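PDB 4H0A: uncharacterized protein from Staphylococcus aureus subsp. aureus, which is of unknown function but belongs to the CAP superfamily of cysteine-rich secretory proteins, here joined to a CAP-associated N-terminal region. Local coordinates for residues I114-P124 with L137-I148. Residues are numbered along the deposited sequence; the frame is centred on the assembly and turned at random. Where two conformers were deposited one is given.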
ATOM      1  N   ILE A 114      -3.707  17.894 -10.572  1.00 76.30           N
ATOM      2  CA  ILE A 114      -2.309  17.837 -10.125  1.00 75.14           C
ATOM      3  C   ILE A 114      -1.383  18.368 -11.218  1.00 84.81           C
ATOM      4  O   ILE A 114      -0.583  19.266 -10.975  1.00 85.63           O
ATOM      5  CB  ILE A 114      -1.927  16.386  -9.729  1.00 74.75           C
ATOM      6  CG1 ILE A 114      -2.686  15.966  -8.456  1.00 72.28           C
ATOM      7  CG2 ILE A 114      -0.410  16.246  -9.528  1.00 74.69           C
ATOM      8  CD1 ILE A 114      -2.813  14.492  -8.284  1.00 74.46           C
ATOM      9  N   PHE A 115      -1.551  17.854 -12.422  1.00 85.13           N
ATOM     10  CA  PHE A 115      -0.705  18.192 -13.561  1.00 89.18           C
ATOM     11  C   PHE A 115      -0.816  19.653 -14.070  1.00 95.43           C
ATOM     12  O   PHE A 115       0.110  20.097 -14.752  1.00 97.24           O
ATOM     13  CB  PHE A 115      -1.007  17.252 -14.745  1.00 93.26           C
ATOM     14  CG  PHE A 115      -1.357  15.827 -14.374  1.00 92.72           C
ATOM     15  CD1 PHE A 115      -0.464  15.039 -13.663  1.00 93.94           C
ATOM     16  CD2 PHE A 115      -2.578  15.280 -14.734  1.00 95.40           C
ATOM     17  CE1 PHE A 115      -0.790  13.728 -13.312  1.00 93.19           C
ATOM     18  CE2 PHE A 115      -2.904  13.972 -14.380  1.00 96.50           C
ATOM     19  CZ  PHE A 115      -2.010  13.207 -13.664  1.00 92.67           C
ATOM     20  N   ASN A 116      -1.904  20.388 -13.777  1.00 92.14           N
ATOM     21  CA  ASN A 116      -2.057  21.754 -14.315  1.00 94.95           C
ATOM     22  C   ASN A 116      -0.962  22.735 -13.853  1.00 96.90           C
ATOM     23  O   ASN A 116      -0.638  23.659 -14.604  1.00100.26           O
ATOM     24  CB  ASN A 116      -3.439  22.351 -14.009  1.00 98.19           C
ATOM     25  CG  ASN A 116      -3.767  22.647 -12.579  1.00130.32           C
ATOM     26  OD1 ASN A 116      -2.956  22.462 -11.662  1.00125.83           O
ATOM     27  ND2 ASN A 116      -5.002  23.104 -12.359  1.00125.68           N
ATOM     28  N   HIS A 117      -0.415  22.551 -12.632  1.00 88.05           N
ATOM     29  CA  HIS A 117       0.604  23.450 -12.086  1.00 87.43           C
ATOM     30  C   HIS A 117       1.741  22.694 -11.365  1.00 85.61           C
ATOM     31  O   HIS A 117       2.370  23.277 -10.478  1.00 84.45           O
ATOM     32  CB  HIS A 117      -0.061  24.443 -11.112  1.00 88.06           C
ATOM     33  N   THR A 118       2.029  21.425 -11.751  1.00 79.15           N
ATOM     34  CA  THR A 118       3.080  20.623 -11.097  1.00 75.60           C
ATOM     35  C   THR A 118       4.006  19.963 -12.121  1.00 79.69           C
ATOM     36  O   THR A 118       3.541  19.290 -13.039  1.00 79.54           O
ATOM     37  CB  THR A 118       2.456  19.536 -10.193  1.00 73.46           C
ATOM     38  OG1 THR A 118       1.409  20.113  -9.417  1.00 70.61           O
ATOM     39  CG2 THR A 118       3.471  18.898  -9.241  1.00 67.34           C
ATOM     40  N   SER A 119       5.321  20.101 -11.913  1.00 76.67           N
ATOM     41  CA  SER A 119       6.341  19.488 -12.765  1.00 77.65           C
ATOM     42  C   SER A 119       6.373  17.978 -12.538  1.00 79.24           C
ATOM     43  O   SER A 119       6.591  17.546 -11.403  1.00 74.70           O
ATOM     44  CB  SER A 119       7.714  20.093 -12.460  1.00 82.39           C
ATOM     45  OG  SER A 119       8.764  19.466 -13.180  1.00 91.46           O
ATOM     46  N   ILE A 120       6.098  17.180 -13.587  1.00 77.76           N
ATOM     47  CA  ILE A 120       6.139  15.717 -13.490  1.00 76.18           C
ATOM     48  C   ILE A 120       7.119  15.223 -14.548  1.00 80.19           C
ATOM     49  O   ILE A 120       7.048  15.670 -15.688  1.00 82.40           O
ATOM     50  CB  ILE A 120       4.720  15.060 -13.610  1.00 78.91           C
ATOM     51  CG1 ILE A 120       4.004  15.041 -12.233  1.00 75.76           C
ATOM     52  CG2 ILE A 120       4.799  13.607 -14.155  1.00 80.92           C
ATOM     53  CD1 ILE A 120       3.226  16.273 -11.858  1.00 83.20           C
ATOM     54  N   ASN A 121       8.031  14.311 -14.161  1.00 74.20           N
ATOM     55  CA  ASN A 121       9.026  13.751 -15.070  0.50 76.71           C
ATOM     56  C   ASN A 121       8.636  12.306 -15.409  1.00 80.75           C
ATOM     57  O   ASN A 121       8.445  11.509 -14.498  1.00 78.66           O
ATOM     58  CB  ASN A 121      10.420  13.820 -14.434  0.50 77.70           C
ATOM     59  CG  ASN A 121      10.813  15.219 -13.992  0.50101.06           C
ATOM     60  OD1 ASN A 121      10.516  16.217 -14.659  0.50 98.83           O
ATOM     61  ND2 ASN A 121      11.498  15.332 -12.862  0.50 91.74           N
ATOM     62  N   PRO A 122       8.486  11.923 -16.703  1.00 81.27           N
ATOM     63  CA  PRO A 122       8.115  10.528 -17.007  1.00 81.18           C
ATOM     64  C   PRO A 122       9.205   9.502 -16.680  1.00 86.44           C
ATOM     65  O   PRO A 122       8.857   8.372 -16.364  1.00 85.45           O
ATOM     66  CB  PRO A 122       7.839  10.546 -18.521  1.00 86.54           C
ATOM     67  CG  PRO A 122       7.780  11.961 -18.901  1.00 92.18           C
ATOM     68  CD  PRO A 122       8.639  12.697 -17.950  1.00 85.89           C
ATOM     69  N   GLU A 123      10.505   9.872 -16.775  1.00 85.54           N
ATOM     70  CA  GLU A 123      11.624   8.974 -16.451  1.00 85.41           C
ATOM     71  C   GLU A 123      12.397   9.543 -15.250  1.00 86.93           C
ATOM     72  O   GLU A 123      13.468  10.131 -15.429  1.00 88.58           O
ATOM     73  CB  GLU A 123      12.551   8.791 -17.665  1.00 91.17           C
ATOM     74  CG  GLU A 123      12.005   7.847 -18.720  1.00105.86           C
ATOM     75  CD  GLU A 123      12.945   7.593 -19.885  1.00134.73           C
ATOM     76  OE1 GLU A 123      13.730   8.506 -20.231  1.00130.75           O
ATOM     77  OE2 GLU A 123      12.885   6.486 -20.467  1.00132.65           O
ATOM     78  N   PRO A 124      11.835   9.461 -14.024  1.00 79.46           N
ATOM     79  CA  PRO A 124      12.537  10.034 -12.866  1.00 76.98           C
ATOM     80  C   PRO A 124      13.836   9.282 -12.588  1.00 78.89           C
ATOM     81  O   PRO A 124      13.911   8.062 -12.743  1.00 77.47           O
ATOM     82  CB  PRO A 124      11.527   9.934 -11.727  1.00 75.41           C
ATOM     83  CG  PRO A 124      10.542   8.951 -12.158  1.00 79.47           C
ATOM     84  CD  PRO A 124      10.568   8.818 -13.632  1.00 78.23           C
ATOM     85  N   LEU A 137       8.160   4.720 -15.984  1.00 79.01           N
ATOM     86  CA  LEU A 137       6.753   4.811 -15.553  1.00 76.46           C
ATOM     87  C   LEU A 137       5.781   4.508 -16.707  1.00 83.02           C
ATOM     88  O   LEU A 137       5.795   5.215 -17.715  1.00 86.25           O
ATOM     89  CB  LEU A 137       6.414   6.182 -14.919  1.00 74.55           C
ATOM     90  CG  LEU A 137       6.414   6.186 -13.379  1.00 74.85           C
ATOM     91  CD1 LEU A 137       7.813   6.134 -12.840  1.00 73.63           C
ATOM     92  CD2 LEU A 137       5.674   7.395 -12.824  1.00 77.06           C
ATOM     93  N   SER A 138       4.925   3.465 -16.541  1.00 78.17           N
ATOM     94  CA  SER A 138       3.919   3.068 -17.540  1.00 80.15           C
ATOM     95  C   SER A 138       2.775   4.082 -17.610  1.00 82.01           C
ATOM     96  O   SER A 138       2.738   5.017 -16.806  1.00 77.52           O
ATOM     97  CB  SER A 138       3.359   1.676 -17.225  1.00 82.88           C
ATOM     98  OG  SER A 138       2.524   1.649 -16.076  1.00 84.47           O
ATOM     99  N   ASP A 139       1.846   3.906 -18.582  1.00 81.62           N
ATOM    100  CA  ASP A 139       0.691   4.811 -18.738  1.00 81.32           C
ATOM    101  C   ASP A 139      -0.163   4.843 -17.481  1.00 81.09           C
ATOM    102  O   ASP A 139      -0.556   5.922 -17.039  1.00 79.28           O
ATOM    103  CB  ASP A 139      -0.195   4.414 -19.940  1.00 87.11           C
ATOM    104  CG  ASP A 139       0.150   5.138 -21.224  1.00105.15           C
ATOM    105  OD1 ASP A 139       0.477   6.342 -21.157  1.00106.39           O
ATOM    106  OD2 ASP A 139       0.086   4.499 -22.302  1.00115.74           O
ATOM    107  N   GLU A 140      -0.456   3.657 -16.932  1.00 76.78           N
ATOM    108  CA  GLU A 140      -1.226   3.477 -15.703  1.00 74.17           C
ATOM    109  C   GLU A 140      -0.522   4.167 -14.515  1.00 74.37           C
ATOM    110  O   GLU A 140      -1.204   4.791 -13.700  1.00 71.92           O
ATOM    111  CB  GLU A 140      -1.410   1.965 -15.421  1.00 75.77           C
ATOM    112  CG  GLU A 140      -2.225   1.625 -14.179  1.00 88.03           C
ATOM    113  CD  GLU A 140      -2.454   0.138 -13.971  1.00116.90           C
ATOM    114  OE1 GLU A 140      -3.028  -0.507 -14.877  1.00118.46           O
ATOM    115  OE2 GLU A 140      -2.083  -0.378 -12.891  1.00109.51           O
ATOM    116  N   ASP A 141       0.834   4.067 -14.426  1.00 70.22           N
ATOM    117  CA  ASP A 141       1.605   4.666 -13.320  1.00 66.72           C
ATOM    118  C   ASP A 141       1.489   6.194 -13.280  1.00 68.11           C
ATOM    119  O   ASP A 141       1.314   6.749 -12.205  1.00 64.05           O
ATOM    120  CB  ASP A 141       3.101   4.284 -13.397  1.00 68.95           C
ATOM    121  CG  ASP A 141       3.410   2.808 -13.228  1.00 78.07           C
ATOM    122  OD1 ASP A 141       2.700   2.134 -12.446  1.00 76.99           O
ATOM    123  OD2 ASP A 141       4.408   2.339 -13.820  1.00 84.21           O
ATOM    124  N   LEU A 142       1.567   6.873 -14.430  1.00 66.57           N
ATOM    125  CA  LEU A 142       1.489   8.341 -14.447  1.00 66.59           C
ATOM    126  C   LEU A 142       0.131   8.889 -14.042  1.00 70.43           C
ATOM    127  O   LEU A 142       0.058   9.985 -13.475  1.00 69.76           O
ATOM    128  CB  LEU A 142       1.812   8.885 -15.845  1.00 70.09           C
ATOM    129  CG  LEU A 142       3.251   8.754 -16.262  1.00 74.87           C
ATOM    130  CD1 LEU A 142       3.381   8.915 -17.752  1.00 79.47           C
ATOM    131  CD2 LEU A 142       4.112   9.789 -15.557  1.00 75.16           C
ATOM    132  N   LYS A 143      -0.937   8.170 -14.384  1.00 67.61           N
ATOM    133  CA  LYS A 143      -2.298   8.626 -14.097  1.00 66.97           C
ATOM    134  C   LYS A 143      -2.754   8.234 -12.687  1.00 65.55           C
ATOM    135  O   LYS A 143      -3.513   8.989 -12.083  1.00 63.10           O
ATOM    136  CB  LYS A 143      -3.298   8.059 -15.128  1.00 71.67           C
ATOM    137  CG  LYS A 143      -3.721   9.051 -16.214  1.00 95.26           C
ATOM    138  CD  LYS A 143      -2.621   9.373 -17.209  1.00107.59           C
ATOM    139  CE  LYS A 143      -3.155  10.214 -18.342  1.00122.74           C
ATOM    140  NZ  LYS A 143      -2.084  10.649 -19.279  1.00135.49           N
ATOM    141  N   THR A 144      -2.350   7.049 -12.188  1.00 61.25           N
ATOM    142  CA  THR A 144      -2.869   6.533 -10.914  1.00 58.32           C
ATOM    143  C   THR A 144      -1.829   6.225  -9.825  1.00 59.37           C
ATOM    144  O   THR A 144      -2.229   5.801  -8.743  1.00 54.85           O
ATOM    145  CB  THR A 144      -3.686   5.273 -11.220  1.00 66.02           C
ATOM    146  OG1 THR A 144      -2.803   4.207 -11.602  1.00 61.14           O
ATOM    147  CG2 THR A 144      -4.756   5.532 -12.307  1.00 66.87           C
ATOM    148  N   GLN A 145      -0.536   6.455 -10.079  1.00 58.33           N
ATOM    149  CA  GLN A 145       0.534   6.228  -9.100  1.00 56.03           C
ATOM    150  C   GLN A 145       1.627   7.264  -9.318  1.00 59.93           C
ATOM    151  O   GLN A 145       2.812   6.937  -9.243  1.00 60.51           O
ATOM    152  CB  GLN A 145       1.083   4.806  -9.295  1.00 57.89           C
ATOM    153  CG  GLN A 145       1.684   4.195  -8.053  1.00 69.20           C
ATOM    154  CD  GLN A 145       2.288   2.837  -8.319  1.00 78.94           C
ATOM    155  OE1 GLN A 145       2.371   2.360  -9.450  1.00 75.50           O
ATOM    156  NE2 GLN A 145       2.752   2.191  -7.283  1.00 67.14           N
ATOM    157  N   THR A 146       1.227   8.506  -9.624  1.00 56.55           N
ATOM    158  CA  THR A 146       2.133   9.581 -10.028  1.00 57.20           C
ATOM    159  C   THR A 146       3.284   9.773  -9.060  1.00 58.24           C
ATOM    160  O   THR A 146       3.048   9.928  -7.868  1.00 54.72           O
ATOM    161  CB  THR A 146       1.375  10.900 -10.171  1.00 64.52           C
ATOM    162  OG1 THR A 146       0.082  10.616 -10.701  1.00 66.02           O
ATOM    163  CG2 THR A 146       2.119  11.909 -11.060  1.00 63.66           C
ATOM    164  N   LEU A 147       4.526   9.767  -9.579  1.00 55.57           N
ATOM    165  CA  LEU A 147       5.727  10.019  -8.780  1.00 53.42           C
ATOM    166  C   LEU A 147       6.079  11.481  -8.981  1.00 59.77           C
ATOM    167  O   LEU A 147       6.305  11.885 -10.121  1.00 62.53           O
ATOM    168  CB  LEU A 147       6.874   9.102  -9.208  1.00 53.72           C
ATOM    169  CG  LEU A 147       8.185   9.237  -8.420  1.00 56.33           C
ATOM    170  CD1 LEU A 147       7.973   8.954  -6.920  1.00 52.72           C
ATOM    171  CD2 LEU A 147       9.238   8.287  -8.963  1.00 57.80           C
ATOM    172  N   ILE A 148       6.059  12.290  -7.913  1.00 54.13           N
ATOM    173  CA  ILE A 148       6.324  13.731  -8.014  1.00 55.14           C
ATOM    174  C   ILE A 148       7.486  14.084  -7.121  1.00 59.16           C
ATOM    175  O   ILE A 148       7.509  13.637  -5.981  1.00 56.33           O
ATOM    176  CB  ILE A 148       5.066  14.570  -7.632  1.00 57.21           C
ATOM    177  CG1 ILE A 148       3.807  14.092  -8.398  1.00 58.24           C
ATOM    178  CG2 ILE A 148       5.322  16.066  -7.888  1.00 58.73           C
ATOM    179  CD1 ILE A 148       2.494  14.727  -7.963  1.00 57.54           C
TER
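Ile120 rests on Thr146, Ile148 and Leu142, where the loop before strand 125-128 lies along a helix-to-strand corner in the CAP-associated N-terminal region. The corner joins helix 139-144 to strand 145-150, an outermost strand of a seven-stranded antiparallel sheet. No hydrogen bond crosses between the segments; the contact is apolar packing. Ile120 CG1 lies 3.8 Å from Thr146 CG2, and the two side chains cross at about a right angle. The same CG1 meets Ile148 CG1. The other branch, Ile120 CG2, lies 4.1 Å from Leu142 CD2, the two side chains running past each other in opposite directions.

At one end, Ile148 meets two more residues. Ile148 CD1 touches Ile114 CG2 at 3.6 Å, and its CG2 meets Thr118 CG2. Thr118 has its methyl anti to the backbone N and its hydroxyl beside that N (chi1 -45°). This splits its roles: the methyl packs on Ile148, while Thr118 OG1 donates to Ile114 O at 2.7 Å, reaching back across the type I turn from Ile114 to His117. Asn34, from the N-terminal part of the chain, also touches Thr118 and Ile148.

At the other end, the Pro124 ring sits against two leucines. Its CG is 3.5 Å from Leu147 CD2, and its CD faces Leu137 CD1 at 3.9 Å. Leu147 has CG anti to its backbone N (chi1 -178°), which carries CD2 out to the proline. Next to Leu137, Ser138 and Asp141 form a capping box at the start of the helix.

Phe115 reaches the helix end. Thr146 CG2 lies at the edge of its ring, near the ring plane. Thr146 OG1 donates to Leu142 O at 2.8 Å from above the carbonyl plane, and Phe115 CZ lies 3.8 Å from that same Leu142 O.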